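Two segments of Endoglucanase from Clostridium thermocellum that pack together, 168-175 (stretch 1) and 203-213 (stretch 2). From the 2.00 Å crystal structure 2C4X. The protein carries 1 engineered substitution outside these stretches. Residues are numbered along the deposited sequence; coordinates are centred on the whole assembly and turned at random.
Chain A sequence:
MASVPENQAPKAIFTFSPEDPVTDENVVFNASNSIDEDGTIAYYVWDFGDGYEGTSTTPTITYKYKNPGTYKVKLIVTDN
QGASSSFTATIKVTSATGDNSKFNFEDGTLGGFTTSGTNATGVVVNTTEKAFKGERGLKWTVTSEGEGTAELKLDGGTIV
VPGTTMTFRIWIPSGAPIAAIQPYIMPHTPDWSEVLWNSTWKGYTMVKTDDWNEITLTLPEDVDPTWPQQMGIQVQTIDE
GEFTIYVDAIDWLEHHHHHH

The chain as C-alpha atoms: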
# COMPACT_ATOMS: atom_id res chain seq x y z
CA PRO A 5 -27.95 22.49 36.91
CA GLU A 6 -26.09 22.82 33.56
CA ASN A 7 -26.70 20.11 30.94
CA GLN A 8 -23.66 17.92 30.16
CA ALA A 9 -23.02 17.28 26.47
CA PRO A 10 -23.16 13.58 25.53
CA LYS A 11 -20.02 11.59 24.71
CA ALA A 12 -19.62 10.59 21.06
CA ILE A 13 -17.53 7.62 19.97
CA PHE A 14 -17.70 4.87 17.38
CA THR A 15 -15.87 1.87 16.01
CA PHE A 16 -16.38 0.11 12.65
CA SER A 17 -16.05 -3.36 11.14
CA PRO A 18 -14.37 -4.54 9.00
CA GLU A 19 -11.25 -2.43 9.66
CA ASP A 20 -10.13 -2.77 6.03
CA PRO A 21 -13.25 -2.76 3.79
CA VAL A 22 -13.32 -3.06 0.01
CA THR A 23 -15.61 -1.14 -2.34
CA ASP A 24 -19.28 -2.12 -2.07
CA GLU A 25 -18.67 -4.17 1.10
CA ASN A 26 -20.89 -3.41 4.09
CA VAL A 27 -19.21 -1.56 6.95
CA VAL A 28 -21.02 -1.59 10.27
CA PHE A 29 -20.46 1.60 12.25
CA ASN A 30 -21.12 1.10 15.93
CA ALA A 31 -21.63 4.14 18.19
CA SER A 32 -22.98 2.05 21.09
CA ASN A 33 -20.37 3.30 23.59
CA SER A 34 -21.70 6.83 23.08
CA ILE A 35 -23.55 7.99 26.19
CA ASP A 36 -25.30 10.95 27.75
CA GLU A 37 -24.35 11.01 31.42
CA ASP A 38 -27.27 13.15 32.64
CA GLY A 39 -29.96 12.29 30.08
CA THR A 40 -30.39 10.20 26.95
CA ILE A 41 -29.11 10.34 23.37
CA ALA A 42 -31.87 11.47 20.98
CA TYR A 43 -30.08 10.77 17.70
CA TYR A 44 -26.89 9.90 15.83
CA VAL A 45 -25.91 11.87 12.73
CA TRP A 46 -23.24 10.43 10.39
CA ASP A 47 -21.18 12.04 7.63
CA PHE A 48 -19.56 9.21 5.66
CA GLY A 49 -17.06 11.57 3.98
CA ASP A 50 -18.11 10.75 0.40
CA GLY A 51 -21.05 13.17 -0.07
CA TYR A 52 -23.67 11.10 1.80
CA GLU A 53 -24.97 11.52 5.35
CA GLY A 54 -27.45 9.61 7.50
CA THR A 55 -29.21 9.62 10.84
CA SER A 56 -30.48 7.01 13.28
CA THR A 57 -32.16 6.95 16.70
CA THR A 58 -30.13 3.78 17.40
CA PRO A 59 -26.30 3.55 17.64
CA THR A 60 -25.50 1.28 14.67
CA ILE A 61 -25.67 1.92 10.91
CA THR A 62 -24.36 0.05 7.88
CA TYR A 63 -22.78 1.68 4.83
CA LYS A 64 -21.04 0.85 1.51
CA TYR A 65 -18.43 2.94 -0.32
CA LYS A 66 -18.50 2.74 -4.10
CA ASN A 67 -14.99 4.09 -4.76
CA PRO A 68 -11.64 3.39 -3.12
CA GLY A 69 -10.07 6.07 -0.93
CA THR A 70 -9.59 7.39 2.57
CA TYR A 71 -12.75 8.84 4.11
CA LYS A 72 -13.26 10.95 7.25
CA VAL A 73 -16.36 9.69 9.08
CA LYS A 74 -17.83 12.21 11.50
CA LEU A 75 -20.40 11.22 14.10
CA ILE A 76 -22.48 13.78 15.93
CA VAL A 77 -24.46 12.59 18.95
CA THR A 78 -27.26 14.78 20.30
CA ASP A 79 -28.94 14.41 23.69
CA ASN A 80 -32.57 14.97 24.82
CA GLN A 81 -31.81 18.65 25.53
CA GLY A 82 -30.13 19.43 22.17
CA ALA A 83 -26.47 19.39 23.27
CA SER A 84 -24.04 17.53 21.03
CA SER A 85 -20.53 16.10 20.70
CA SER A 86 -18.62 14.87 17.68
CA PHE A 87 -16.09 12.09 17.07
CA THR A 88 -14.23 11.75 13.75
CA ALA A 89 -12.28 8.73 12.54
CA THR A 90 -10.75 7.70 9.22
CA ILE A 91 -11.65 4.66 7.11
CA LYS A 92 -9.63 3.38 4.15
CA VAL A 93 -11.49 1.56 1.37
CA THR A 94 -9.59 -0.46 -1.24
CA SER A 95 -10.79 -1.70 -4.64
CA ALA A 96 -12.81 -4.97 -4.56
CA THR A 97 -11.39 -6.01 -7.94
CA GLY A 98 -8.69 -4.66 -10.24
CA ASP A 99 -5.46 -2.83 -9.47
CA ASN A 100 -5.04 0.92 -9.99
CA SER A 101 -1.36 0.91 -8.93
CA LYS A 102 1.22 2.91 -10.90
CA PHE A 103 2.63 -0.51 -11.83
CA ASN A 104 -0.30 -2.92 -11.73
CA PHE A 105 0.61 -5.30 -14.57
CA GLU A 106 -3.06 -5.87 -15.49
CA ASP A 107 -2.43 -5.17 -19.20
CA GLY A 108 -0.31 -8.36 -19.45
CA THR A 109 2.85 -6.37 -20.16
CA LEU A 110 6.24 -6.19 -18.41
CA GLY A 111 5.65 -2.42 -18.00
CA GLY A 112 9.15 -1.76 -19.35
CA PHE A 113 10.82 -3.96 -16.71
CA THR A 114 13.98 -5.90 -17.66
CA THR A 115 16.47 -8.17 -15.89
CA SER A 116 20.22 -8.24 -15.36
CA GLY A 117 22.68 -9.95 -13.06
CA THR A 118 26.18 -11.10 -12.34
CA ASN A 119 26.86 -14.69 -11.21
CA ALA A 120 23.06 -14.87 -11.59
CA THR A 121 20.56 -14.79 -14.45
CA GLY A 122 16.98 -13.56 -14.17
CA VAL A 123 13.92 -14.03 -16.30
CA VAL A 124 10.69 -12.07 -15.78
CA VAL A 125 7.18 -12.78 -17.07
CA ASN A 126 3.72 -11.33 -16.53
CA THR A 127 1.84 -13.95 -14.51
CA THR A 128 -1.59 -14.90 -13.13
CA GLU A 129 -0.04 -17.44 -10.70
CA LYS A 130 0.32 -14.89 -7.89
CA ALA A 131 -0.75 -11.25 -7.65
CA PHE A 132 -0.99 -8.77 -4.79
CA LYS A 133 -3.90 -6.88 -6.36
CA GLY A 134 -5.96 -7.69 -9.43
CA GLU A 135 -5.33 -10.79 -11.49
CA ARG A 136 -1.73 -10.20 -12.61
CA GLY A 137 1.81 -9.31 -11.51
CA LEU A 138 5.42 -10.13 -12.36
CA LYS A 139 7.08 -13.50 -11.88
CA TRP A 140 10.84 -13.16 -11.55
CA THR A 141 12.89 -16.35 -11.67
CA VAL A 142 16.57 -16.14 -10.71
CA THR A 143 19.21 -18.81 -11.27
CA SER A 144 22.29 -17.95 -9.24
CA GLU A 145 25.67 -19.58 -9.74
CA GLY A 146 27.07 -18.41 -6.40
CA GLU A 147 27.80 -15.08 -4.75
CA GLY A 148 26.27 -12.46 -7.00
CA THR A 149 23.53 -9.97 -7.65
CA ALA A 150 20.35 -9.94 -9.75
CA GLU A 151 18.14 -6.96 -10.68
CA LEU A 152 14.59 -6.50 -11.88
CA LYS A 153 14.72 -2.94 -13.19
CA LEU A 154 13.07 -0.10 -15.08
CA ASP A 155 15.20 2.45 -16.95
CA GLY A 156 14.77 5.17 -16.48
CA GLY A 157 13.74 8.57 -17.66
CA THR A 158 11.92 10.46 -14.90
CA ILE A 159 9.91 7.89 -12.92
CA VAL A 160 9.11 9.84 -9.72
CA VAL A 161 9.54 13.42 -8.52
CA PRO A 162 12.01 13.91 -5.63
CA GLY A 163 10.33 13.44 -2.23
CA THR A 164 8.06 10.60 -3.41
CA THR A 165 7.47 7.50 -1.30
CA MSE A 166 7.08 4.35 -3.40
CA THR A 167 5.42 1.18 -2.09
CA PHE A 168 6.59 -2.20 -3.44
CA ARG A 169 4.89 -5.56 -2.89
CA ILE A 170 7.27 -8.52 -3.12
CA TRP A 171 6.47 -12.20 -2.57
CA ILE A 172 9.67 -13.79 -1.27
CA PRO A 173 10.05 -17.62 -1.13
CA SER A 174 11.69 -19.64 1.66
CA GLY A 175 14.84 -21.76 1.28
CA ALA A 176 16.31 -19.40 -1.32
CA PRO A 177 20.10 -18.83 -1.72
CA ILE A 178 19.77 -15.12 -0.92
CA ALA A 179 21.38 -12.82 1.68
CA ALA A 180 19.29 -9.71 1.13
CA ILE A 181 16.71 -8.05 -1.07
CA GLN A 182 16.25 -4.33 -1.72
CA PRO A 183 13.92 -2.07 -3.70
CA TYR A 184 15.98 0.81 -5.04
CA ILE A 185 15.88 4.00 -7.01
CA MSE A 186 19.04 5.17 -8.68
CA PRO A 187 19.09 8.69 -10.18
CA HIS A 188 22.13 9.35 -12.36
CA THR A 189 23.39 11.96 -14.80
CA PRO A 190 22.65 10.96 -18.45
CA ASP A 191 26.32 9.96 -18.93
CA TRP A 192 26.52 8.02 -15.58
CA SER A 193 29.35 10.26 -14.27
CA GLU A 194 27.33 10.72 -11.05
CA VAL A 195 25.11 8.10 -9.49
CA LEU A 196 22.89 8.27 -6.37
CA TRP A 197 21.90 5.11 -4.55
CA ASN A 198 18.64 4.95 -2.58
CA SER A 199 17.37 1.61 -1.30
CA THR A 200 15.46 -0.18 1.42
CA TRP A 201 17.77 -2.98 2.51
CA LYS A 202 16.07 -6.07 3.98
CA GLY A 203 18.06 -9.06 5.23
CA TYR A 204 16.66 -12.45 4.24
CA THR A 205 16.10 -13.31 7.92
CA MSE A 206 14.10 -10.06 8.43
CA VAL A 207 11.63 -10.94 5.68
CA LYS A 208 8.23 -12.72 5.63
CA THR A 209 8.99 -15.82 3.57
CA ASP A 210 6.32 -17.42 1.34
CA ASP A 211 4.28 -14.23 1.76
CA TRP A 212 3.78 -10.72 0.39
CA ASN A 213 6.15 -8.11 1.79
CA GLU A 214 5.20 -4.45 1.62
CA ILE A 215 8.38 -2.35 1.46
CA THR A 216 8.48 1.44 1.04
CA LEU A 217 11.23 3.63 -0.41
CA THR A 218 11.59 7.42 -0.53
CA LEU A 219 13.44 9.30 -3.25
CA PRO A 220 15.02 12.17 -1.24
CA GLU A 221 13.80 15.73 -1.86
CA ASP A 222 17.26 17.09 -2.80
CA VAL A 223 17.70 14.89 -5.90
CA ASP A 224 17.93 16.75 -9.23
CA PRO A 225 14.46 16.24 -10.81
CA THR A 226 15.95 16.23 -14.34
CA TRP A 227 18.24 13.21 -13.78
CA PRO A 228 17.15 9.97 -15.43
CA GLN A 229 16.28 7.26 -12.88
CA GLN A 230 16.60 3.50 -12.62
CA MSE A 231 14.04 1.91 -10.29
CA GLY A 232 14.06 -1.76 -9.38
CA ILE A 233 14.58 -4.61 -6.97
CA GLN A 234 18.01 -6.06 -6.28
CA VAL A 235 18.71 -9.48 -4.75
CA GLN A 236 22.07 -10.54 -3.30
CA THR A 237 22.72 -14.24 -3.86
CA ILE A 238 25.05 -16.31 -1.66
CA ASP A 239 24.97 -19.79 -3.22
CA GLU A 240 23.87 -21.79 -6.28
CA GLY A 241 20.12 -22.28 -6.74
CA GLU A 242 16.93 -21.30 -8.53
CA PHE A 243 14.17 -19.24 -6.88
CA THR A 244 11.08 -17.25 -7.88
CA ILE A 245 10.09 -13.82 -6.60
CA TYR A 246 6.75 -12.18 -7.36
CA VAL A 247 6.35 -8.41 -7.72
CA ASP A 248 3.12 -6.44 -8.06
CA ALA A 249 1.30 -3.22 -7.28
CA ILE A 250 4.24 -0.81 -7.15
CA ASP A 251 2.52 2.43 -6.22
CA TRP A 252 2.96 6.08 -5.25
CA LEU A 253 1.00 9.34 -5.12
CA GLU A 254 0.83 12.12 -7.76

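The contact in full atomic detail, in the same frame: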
# COMPACT_ATOMS: atom_id res chain seq x y z
N PHE A 168 6.40 -0.97 -2.67
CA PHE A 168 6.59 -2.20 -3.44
C PHE A 168 5.91 -3.35 -2.71
O PHE A 168 5.91 -3.38 -1.48
CB PHE A 168 8.09 -2.54 -3.56
CG PHE A 168 8.90 -1.52 -4.33
CD1 PHE A 168 9.22 -0.28 -3.77
CD2 PHE A 168 9.39 -1.84 -5.60
CE1 PHE A 168 10.00 0.65 -4.48
CE2 PHE A 168 10.16 -0.92 -6.32
CZ PHE A 168 10.48 0.33 -5.76
N ARG A 169 5.34 -4.29 -3.46
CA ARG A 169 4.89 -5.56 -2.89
C ARG A 169 5.67 -6.72 -3.51
O ARG A 169 5.67 -6.90 -4.73
CB ARG A 169 3.37 -5.75 -3.06
CG ARG A 169 2.55 -4.93 -2.09
CD ARG A 169 2.25 -3.53 -2.62
NE ARG A 169 1.35 -2.81 -1.72
CZ ARG A 169 0.59 -1.77 -2.06
NH1 ARG A 169 0.59 -1.31 -3.31
NH2 ARG A 169 -0.20 -1.20 -1.16
N ILE A 170 6.34 -7.49 -2.66
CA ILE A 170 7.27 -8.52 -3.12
C ILE A 170 6.99 -9.82 -2.38
O ILE A 170 7.07 -9.86 -1.15
CB ILE A 170 8.76 -8.08 -2.91
CG1 ILE A 170 8.99 -6.65 -3.44
CG2 ILE A 170 9.74 -9.06 -3.57
CD1 ILE A 170 10.32 -6.01 -2.98
N TRP A 171 6.67 -10.86 -3.13
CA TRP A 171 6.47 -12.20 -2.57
C TRP A 171 7.82 -12.91 -2.58
O TRP A 171 8.37 -13.20 -3.64
CB TRP A 171 5.44 -12.97 -3.40
CG TRP A 171 4.83 -14.17 -2.71
CD1 TRP A 171 3.67 -14.19 -2.00
CD2 TRP A 171 5.35 -15.51 -2.67
NE1 TRP A 171 3.42 -15.45 -1.52
CE2 TRP A 171 4.44 -16.28 -1.91
CE3 TRP A 171 6.49 -16.13 -3.19
CZ2 TRP A 171 4.64 -17.65 -1.67
CZ3 TRP A 171 6.69 -17.49 -2.95
CH2 TRP A 171 5.76 -18.23 -2.19
N ILE A 172 8.35 -13.19 -1.40
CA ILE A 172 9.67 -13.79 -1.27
C ILE A 172 9.56 -15.24 -0.77
O ILE A 172 8.94 -15.47 0.27
CB ILE A 172 10.57 -12.94 -0.34
CG1 ILE A 172 10.70 -11.51 -0.90
CG2 ILE A 172 11.94 -13.59 -0.13
CD1 ILE A 172 10.98 -10.45 0.13
N PRO A 173 10.14 -16.21 -1.51
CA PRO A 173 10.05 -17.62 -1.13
C PRO A 173 11.08 -18.02 -0.07
O PRO A 173 12.12 -17.36 0.07
CB PRO A 173 10.33 -18.35 -2.44
CG PRO A 173 11.32 -17.44 -3.14
CD PRO A 173 10.93 -16.03 -2.75
N SER A 174 10.78 -19.10 0.65
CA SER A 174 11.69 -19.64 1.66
C SER A 174 12.68 -20.62 1.04
O SER A 174 12.44 -21.16 -0.04
CB SER A 174 10.89 -20.33 2.76
OG SER A 174 10.06 -21.33 2.22
N GLY A 175 13.79 -20.85 1.74
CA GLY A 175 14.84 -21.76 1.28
C GLY A 175 15.56 -21.30 0.03
O GLY A 175 16.05 -22.13 -0.75
N GLY A 203 17.39 -7.77 5.11
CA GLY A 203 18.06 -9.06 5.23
C GLY A 203 17.06 -10.18 5.05
O GLY A 203 15.88 -10.04 5.38
N TYR A 204 17.53 -11.30 4.51
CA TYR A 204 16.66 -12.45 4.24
C TYR A 204 16.00 -13.02 5.50
O TYR A 204 14.92 -13.59 5.43
CB TYR A 204 17.44 -13.54 3.50
CG TYR A 204 16.59 -14.66 2.94
CD1 TYR A 204 15.40 -14.39 2.27
CD2 TYR A 204 16.99 -15.98 3.07
CE1 TYR A 204 14.62 -15.41 1.75
CE2 TYR A 204 16.23 -17.02 2.55
CZ TYR A 204 15.04 -16.72 1.89
OH TYR A 204 14.28 -17.74 1.37
N THR A 205 16.66 -12.85 6.65
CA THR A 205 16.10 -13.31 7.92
C THR A 205 15.04 -12.34 8.48
O THR A 205 14.27 -12.71 9.35
CB THR A 205 17.18 -13.53 9.00
OG1 THR A 205 17.82 -12.29 9.31
CG2 THR A 205 18.22 -14.54 8.52
N MSE A 206 15.01 -11.12 7.95
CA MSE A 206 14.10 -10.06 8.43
C MSE A 206 12.89 -9.93 7.52
O MSE A 206 12.19 -8.91 7.53
CB MSE A 206 14.83 -8.72 8.46
CG MSE A 206 16.34 -8.83 8.49
SE MSE A 206 17.25 -7.13 8.83
CE MSE A 206 16.32 -5.96 7.56
N VAL A 207 12.64 -10.97 6.73
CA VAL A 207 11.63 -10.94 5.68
C VAL A 207 10.56 -12.02 5.95
O VAL A 207 10.87 -13.08 6.50
CB VAL A 207 12.31 -11.12 4.29
CG1 VAL A 207 11.48 -11.94 3.33
CG2 VAL A 207 12.68 -9.75 3.69
N LYS A 208 9.31 -11.72 5.59
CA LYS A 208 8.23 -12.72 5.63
C LYS A 208 8.33 -13.64 4.42
O LYS A 208 7.98 -13.25 3.31
CB LYS A 208 6.85 -12.05 5.66
CG LYS A 208 6.55 -11.24 6.92
CD LYS A 208 5.07 -10.93 7.03
CE LYS A 208 4.61 -9.95 5.95
NZ LYS A 208 3.13 -10.01 5.75
N THR A 209 8.82 -14.85 4.65
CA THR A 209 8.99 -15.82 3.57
C THR A 209 7.67 -16.50 3.20
O THR A 209 6.79 -16.66 4.05
CB THR A 209 10.08 -16.87 3.90
OG1 THR A 209 9.89 -17.37 5.22
CG2 THR A 209 11.47 -16.24 3.81
N ASP A 210 7.55 -16.87 1.93
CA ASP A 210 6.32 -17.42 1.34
C ASP A 210 5.10 -16.53 1.59
O ASP A 210 4.00 -17.02 1.84
CB ASP A 210 6.07 -18.85 1.82
CG ASP A 210 7.17 -19.81 1.41
OD1 ASP A 210 7.65 -19.71 0.26
OD2 ASP A 210 7.56 -20.65 2.25
N ASP A 211 5.32 -15.22 1.49
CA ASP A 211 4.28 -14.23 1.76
C ASP A 211 4.61 -12.91 1.06
O ASP A 211 5.75 -12.68 0.64
CB ASP A 211 4.15 -14.00 3.27
CG ASP A 211 2.75 -13.60 3.70
OD1 ASP A 211 1.87 -13.42 2.82
OD2 ASP A 211 2.52 -13.47 4.92
N TRP A 212 3.60 -12.06 0.95
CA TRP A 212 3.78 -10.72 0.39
C TRP A 212 4.42 -9.79 1.42
O TRP A 212 3.98 -9.73 2.58
CB TRP A 212 2.44 -10.15 -0.09
CG TRP A 212 1.95 -10.78 -1.36
CD1 TRP A 212 0.95 -11.71 -1.49
CD2 TRP A 212 2.44 -10.54 -2.68
NE1 TRP A 212 0.79 -12.05 -2.82
CE2 TRP A 212 1.69 -11.35 -3.57
CE3 TRP A 212 3.45 -9.71 -3.21
CZ2 TRP A 212 1.92 -11.35 -4.95
CZ3 TRP A 212 3.67 -9.72 -4.58
CH2 TRP A 212 2.90 -10.53 -5.43
N ASN A 213 5.46 -9.09 0.98
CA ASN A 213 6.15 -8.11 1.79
C ASN A 213 5.94 -6.72 1.20
O ASN A 213 6.26 -6.48 0.04
CB ASN A 213 7.65 -8.40 1.87
CG ASN A 213 7.96 -9.66 2.65
OD1 ASN A 213 8.37 -9.59 3.80
ND2 ASN A 213 7.75 -10.81 2.03

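The most unusual feature is the way Asp210, at positive phi (53°), grips the end of stretch 1 with both carboxylate oxygens: Ser174 OG donates to Asp210 OD2 at 2.6 Å and Ser174 N to Asp210 OD1 at 3.2 Å. Its backbone joins in, Asp210 N donating to Ile172 O at 2.6 Å, while Asp210 CA lies over the Trp171 six-membered ring, 3.9 Å from its centroid and 29° off the normal, a CH-pi contact.

Behind this clamp the backbones run antiparallel, with strand axes at 148°. Ile170 and Asn213 form the hydrogen-bonded pair: Ile170 N to Asn213 O is 2.9 Å and Asn213 N to Ile170 O is 2.8 Å. Toward Asp211 the ladder loosens, for the bond from Ile172 N to Asp211 O is weak at 3.3 Å.

Trp171 and Trp212, a non-hydrogen-bonded pair, share one sheet face. The edge of Trp171 meets the face of Trp212, with five-membered ring centroids 4.7 Å apart and planes at 75°; Trp171 CB also sits 3.8 Å above the Trp212 six-membered ring centroid.

On the opposite face, Ile172 makes apolar contacts through CD1 with Val207 CG1 (3.6 Å) and through CG2 with Tyr204 CE1 (3.7 Å). The Tyr204 ring thus presents its edge, and its OH donates to Pro173 O at 2.5 Å.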